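Local coordinates for foldase protein PrsA (Bacillus subtilis, PDB 4WO7) that assists the post-translocational folding of several secreted proteins outside the cell and has peptidyl-prolyl cis-trans isomerase activity, at residues A[44-49]-A[236-241]; A[35-40]-A[256-261]. One frame throughout, in Å; residues are numbered along the deposited sequence.

Contact 1 (A[44-49]-A[236-241])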
# COMPACT_ATOMS: atom_id res chain seq x y z
N LYS A 44 -10.07 -22.36 -10.78
CA LYS A 44 -10.81 -23.54 -11.22
C LYS A 44 -11.30 -23.39 -12.64
O LYS A 44 -11.10 -24.27 -13.48
CB LYS A 44 -12.01 -23.82 -10.33
CG LYS A 44 -11.73 -24.64 -9.10
CD LYS A 44 -13.04 -25.10 -8.50
CE LYS A 44 -12.80 -26.08 -7.37
NZ LYS A 44 -12.13 -25.42 -6.23
N VAL A 45 -11.95 -22.27 -12.91
CA VAL A 45 -12.54 -22.03 -14.22
C VAL A 45 -11.43 -21.94 -15.26
O VAL A 45 -11.50 -22.60 -16.29
CB VAL A 45 -13.43 -20.77 -14.22
CG1 VAL A 45 -13.78 -20.32 -15.64
CG2 VAL A 45 -14.69 -21.03 -13.41
N LEU A 46 -10.41 -21.15 -14.98
CA LEU A 46 -9.31 -20.98 -15.93
C LEU A 46 -8.49 -22.26 -16.14
O LEU A 46 -8.04 -22.53 -17.26
CB LEU A 46 -8.38 -19.85 -15.49
CG LEU A 46 -9.04 -18.47 -15.46
CD1 LEU A 46 -8.06 -17.40 -15.02
CD2 LEU A 46 -9.67 -18.11 -16.80
N ASP A 47 -8.31 -23.07 -15.10
CA ASP A 47 -7.53 -24.30 -15.25
C ASP A 47 -8.21 -25.28 -16.17
O ASP A 47 -7.57 -26.12 -16.81
CB ASP A 47 -7.29 -24.98 -13.90
CG ASP A 47 -6.42 -26.21 -14.02
OD1 ASP A 47 -5.46 -26.20 -14.83
OD2 ASP A 47 -6.68 -27.20 -13.30
N LYS A 48 -9.53 -25.17 -16.25
CA LYS A 48 -10.31 -26.03 -17.12
C LYS A 48 -10.28 -25.53 -18.57
O LYS A 48 -10.32 -26.32 -19.51
CB LYS A 48 -11.74 -26.16 -16.60
CG LYS A 48 -12.59 -27.12 -17.40
CD LYS A 48 -13.91 -27.34 -16.70
CE LYS A 48 -14.74 -28.38 -17.42
NZ LYS A 48 -15.99 -28.68 -16.67
N LYS A 49 -10.23 -24.21 -18.73
CA LYS A 49 -10.19 -23.60 -20.06
C LYS A 49 -8.79 -23.65 -20.63
O LYS A 49 -8.55 -24.29 -21.65
CB LYS A 49 -10.70 -22.16 -20.00
CG LYS A 49 -10.82 -21.46 -21.35
CD LYS A 49 -11.66 -20.20 -21.24
CE LYS A 49 -11.89 -19.57 -22.60
NZ LYS A 49 -12.75 -18.35 -22.53
N GLU A 236 -9.99 -7.36 -15.53
CA GLU A 236 -11.03 -6.94 -16.45
C GLU A 236 -11.21 -8.04 -17.50
O GLU A 236 -12.33 -8.38 -17.88
CB GLU A 236 -10.68 -5.59 -17.10
CG GLU A 236 -11.77 -5.01 -17.99
CD GLU A 236 -11.36 -3.71 -18.65
OE1 GLU A 236 -10.37 -3.09 -18.19
OE2 GLU A 236 -12.03 -3.29 -19.62
N ALA A 237 -10.10 -8.60 -17.96
CA ALA A 237 -10.15 -9.69 -18.93
C ALA A 237 -10.67 -10.99 -18.32
O ALA A 237 -11.51 -11.67 -18.92
CB ALA A 237 -8.77 -9.93 -19.52
N VAL A 238 -10.18 -11.33 -17.14
CA VAL A 238 -10.56 -12.57 -16.47
C VAL A 238 -12.05 -12.57 -16.15
O VAL A 238 -12.71 -13.60 -16.25
CB VAL A 238 -9.74 -12.77 -15.17
CG1 VAL A 238 -10.28 -13.96 -14.36
CG2 VAL A 238 -8.28 -13.01 -15.50
N GLN A 239 -12.58 -11.40 -15.79
CA GLN A 239 -13.98 -11.29 -15.39
C GLN A 239 -14.93 -11.58 -16.56
O GLN A 239 -16.06 -12.01 -16.35
CB GLN A 239 -14.25 -9.90 -14.81
CG GLN A 239 -15.50 -9.81 -13.95
CD GLN A 239 -15.48 -10.76 -12.77
OE1 GLN A 239 -14.42 -11.27 -12.39
NE2 GLN A 239 -16.64 -11.00 -12.19
N LYS A 240 -14.47 -11.33 -17.78
CA LYS A 240 -15.25 -11.69 -18.95
C LYS A 240 -15.42 -13.20 -19.05
O LYS A 240 -16.47 -13.69 -19.47
CB LYS A 240 -14.59 -11.19 -20.23
CG LYS A 240 -14.68 -9.71 -20.44
CD LYS A 240 -14.13 -9.41 -21.80
CE LYS A 240 -14.19 -7.95 -22.15
NZ LYS A 240 -13.64 -7.77 -23.51
N VAL A 241 -14.37 -13.92 -18.68
CA VAL A 241 -14.40 -15.37 -18.74
C VAL A 241 -15.34 -15.87 -17.66
O VAL A 241 -16.08 -16.83 -17.87
CB VAL A 241 -13.00 -15.99 -18.55
CG1 VAL A 241 -13.06 -17.50 -18.67
CG2 VAL A 241 -12.01 -15.43 -19.56

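Contact 2 (A[35-40]-A[256-261])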
# COMPACT_ATOMS: atom_id res chain seq x y z
N SER A 35 -12.04 -12.15 -1.54
CA SER A 35 -10.86 -12.21 -2.38
C SER A 35 -10.42 -13.66 -2.59
O SER A 35 -10.04 -14.04 -3.69
CB SER A 35 -9.71 -11.39 -1.79
OG SER A 35 -9.51 -11.71 -0.42
N VAL A 36 -10.49 -14.47 -1.54
CA VAL A 36 -10.03 -15.85 -1.67
C VAL A 36 -11.04 -16.67 -2.46
O VAL A 36 -10.65 -17.51 -3.26
CB VAL A 36 -9.78 -16.53 -0.30
CG1 VAL A 36 -9.31 -17.97 -0.51
CG2 VAL A 36 -8.71 -15.78 0.49
N LEU A 37 -12.33 -16.42 -2.26
CA LEU A 37 -13.35 -17.08 -3.08
C LEU A 37 -13.14 -16.74 -4.55
O LEU A 37 -13.35 -17.57 -5.43
CB LEU A 37 -14.77 -16.67 -2.66
CG LEU A 37 -15.88 -17.28 -3.52
CD1 LEU A 37 -15.85 -18.80 -3.48
CD2 LEU A 37 -17.25 -16.77 -3.09
N THR A 38 -12.72 -15.50 -4.80
CA THR A 38 -12.49 -15.03 -6.16
C THR A 38 -11.34 -15.82 -6.81
O THR A 38 -11.45 -16.28 -7.95
CB THR A 38 -12.16 -13.52 -6.18
OG1 THR A 38 -13.29 -12.78 -5.69
CG2 THR A 38 -11.83 -13.04 -7.60
N GLN A 39 -10.26 -15.98 -6.06
CA GLN A 39 -9.08 -16.68 -6.57
C GLN A 39 -9.41 -18.15 -6.82
O GLN A 39 -9.07 -18.71 -7.86
CB GLN A 39 -7.91 -16.56 -5.60
CG GLN A 39 -6.69 -17.38 -5.97
CD GLN A 39 -5.50 -17.09 -5.07
OE1 GLN A 39 -5.57 -16.24 -4.19
NE2 GLN A 39 -4.41 -17.81 -5.29
N LEU A 40 -10.08 -18.77 -5.85
CA LEU A 40 -10.43 -20.18 -5.93
C LEU A 40 -11.27 -20.51 -7.16
O LEU A 40 -11.02 -21.47 -7.88
CB LEU A 40 -11.20 -20.61 -4.68
CG LEU A 40 -10.41 -20.71 -3.37
CD1 LEU A 40 -11.36 -20.93 -2.20
CD2 LEU A 40 -9.38 -21.83 -3.46
N ASP A 256 -22.92 -11.96 -4.56
CA ASP A 256 -22.55 -10.74 -5.27
C ASP A 256 -21.04 -10.56 -5.36
O ASP A 256 -20.55 -9.49 -5.71
CB ASP A 256 -23.17 -9.52 -4.58
CG ASP A 256 -24.65 -9.71 -4.29
OD1 ASP A 256 -25.44 -9.77 -5.25
OD2 ASP A 256 -25.01 -9.80 -3.10
N THR A 257 -20.29 -11.61 -5.02
CA THR A 257 -18.84 -11.56 -5.10
C THR A 257 -18.47 -11.49 -6.57
O THR A 257 -17.57 -10.74 -6.95
CB THR A 257 -18.18 -12.78 -4.41
OG1 THR A 257 -18.42 -12.70 -3.00
CG2 THR A 257 -16.68 -12.81 -4.65
N PHE A 258 -19.17 -12.28 -7.38
CA PHE A 258 -18.99 -12.32 -8.84
C PHE A 258 -20.12 -11.71 -9.62
O PHE A 258 -20.05 -11.64 -10.84
CB PHE A 258 -18.89 -13.76 -9.33
CG PHE A 258 -17.74 -14.51 -8.78
CD1 PHE A 258 -16.49 -14.38 -9.35
CD2 PHE A 258 -17.91 -15.35 -7.70
CE1 PHE A 258 -15.42 -15.08 -8.85
CE2 PHE A 258 -16.84 -16.05 -7.19
CZ PHE A 258 -15.60 -15.92 -7.77
N ASN A 259 -21.15 -11.23 -8.94
CA ASN A 259 -22.39 -10.90 -9.63
C ASN A 259 -22.19 -9.72 -10.54
O ASN A 259 -22.61 -9.72 -11.70
CB ASN A 259 -23.49 -10.61 -8.62
CG ASN A 259 -24.82 -10.25 -9.27
OD1 ASN A 259 -24.88 -9.49 -10.23
ND2 ASN A 259 -25.89 -10.80 -8.72
N THR A 260 -21.50 -8.72 -10.02
CA THR A 260 -21.25 -7.49 -10.76
C THR A 260 -19.76 -7.17 -10.73
O THR A 260 -19.09 -7.42 -9.74
CB THR A 260 -22.01 -6.32 -10.16
OG1 THR A 260 -21.66 -6.16 -8.78
CG2 THR A 260 -23.50 -6.57 -10.27
N SER A 261 -19.25 -6.65 -11.84
CA SER A 261 -17.84 -6.24 -11.90
C SER A 261 -17.52 -5.42 -13.15
O SER A 261 -18.10 -4.34 -13.35
CB SER A 261 -16.92 -7.45 -11.82
OG SER A 261 -17.06 -8.07 -10.54

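Contact 1 (A[44-49]-A[236-241])
L46 and V241 bring methyls together where segment 44-49, the end of helix 21-49, passes helix 231-244. From CB of L46 the chain goes to CG, which stands anti to the carbonyl carbon and beside the backbone N (chi1 -64°), and there it forks. CD2 comes 3.9 Å from CG1 of V241; the other branch, CD1, lies 4.1 Å from CG1 of V238, the two side chains crossing at about a right angle. Leucine suits the place because one fork spans two residues about a helical turn apart.

V241 points its CB at segment 44-49, and its CG1, anti to the backbone N (chi1 -178°), is met by two further residues. V45 brings its own CG1 to 4.2 Å from CG1 of V241, a looser methyl-to-methyl touch. K49, exposed and extended, meets V241 tip to tip, its CD and NZ each 4.0 Å from CG1 of V241; the ammonium also lies near that of K244, a like-charge approach that probably favours solvent around the tip.

The segments approach to 11.0 Å between axes and cross at 79°, a steep apolar packing. Helix 81-101 adjoins them, with L93 and A97 against L46 and N101 against V241, while I247, before strand 248-249, packs on V45.

Contact 2 (A[35-40]-A[256-261])
The phenyl ring of F258 presents an edge, near its own plane, to the carbonyl O of L37, with CZ of F258 3.6 Å from that oxygen. On one face lies CG2 of the preceding residue, T257, 4.1 Å above the plane and offset toward the rim. CA of T38 approaches the same ring atom obliquely, at 3.6 Å from CZ of F258. The CB of L37 points toward the loop, and CG, anti to the backbone N (chi1 177°), is 4.0 Å from CE2 of F258. The meeting of carbonyl and ring edge is probably mildly favourable, the C-H rim of a phenyl ring being weakly positive; no hydrogen bond is involved.

Here the C-terminal segment, which has no regular secondary structure, packs on the long helix 21-49; PrsA has N- and C-terminal domains flanking its PPIase domain, and this contact ties the two ends of the chain together. T257 adds a second touch: its CG2, anti to the backbone N, comes 3.5 Å from OG1 of T38. That hydroxyl is hydrogen-bonded to the carbonyl O of A34, one turn back, so threonine suits the place, its polar need met inside the helix. An alanine in place of F258 would probably open a gap beside L37 and the backbone of T38, with the segment held mainly through T257. L37 also packs on A12 of the second subunit.

After the short hairpin of strands 10-14 and 19-20, the chain enters helix 21-49, which gives first 35-40 to contact 2 and then 44-49 to contact 1. It then passes through the helices between 54 and 113, the PPIase region with its four-stranded sheet, and helix 216-228 before helix 231-244 returns to close contact 1. The loop after strand 248-249 closes contact 2 through T257 and F258, so the loop of contact 1 lies within that of contact 2. Their centres are 12 Å apart, and Q239 packs near the backbone O of F258. Together they fasten the C-terminal part to the N-terminal helix, which also meets the second subunit at both places.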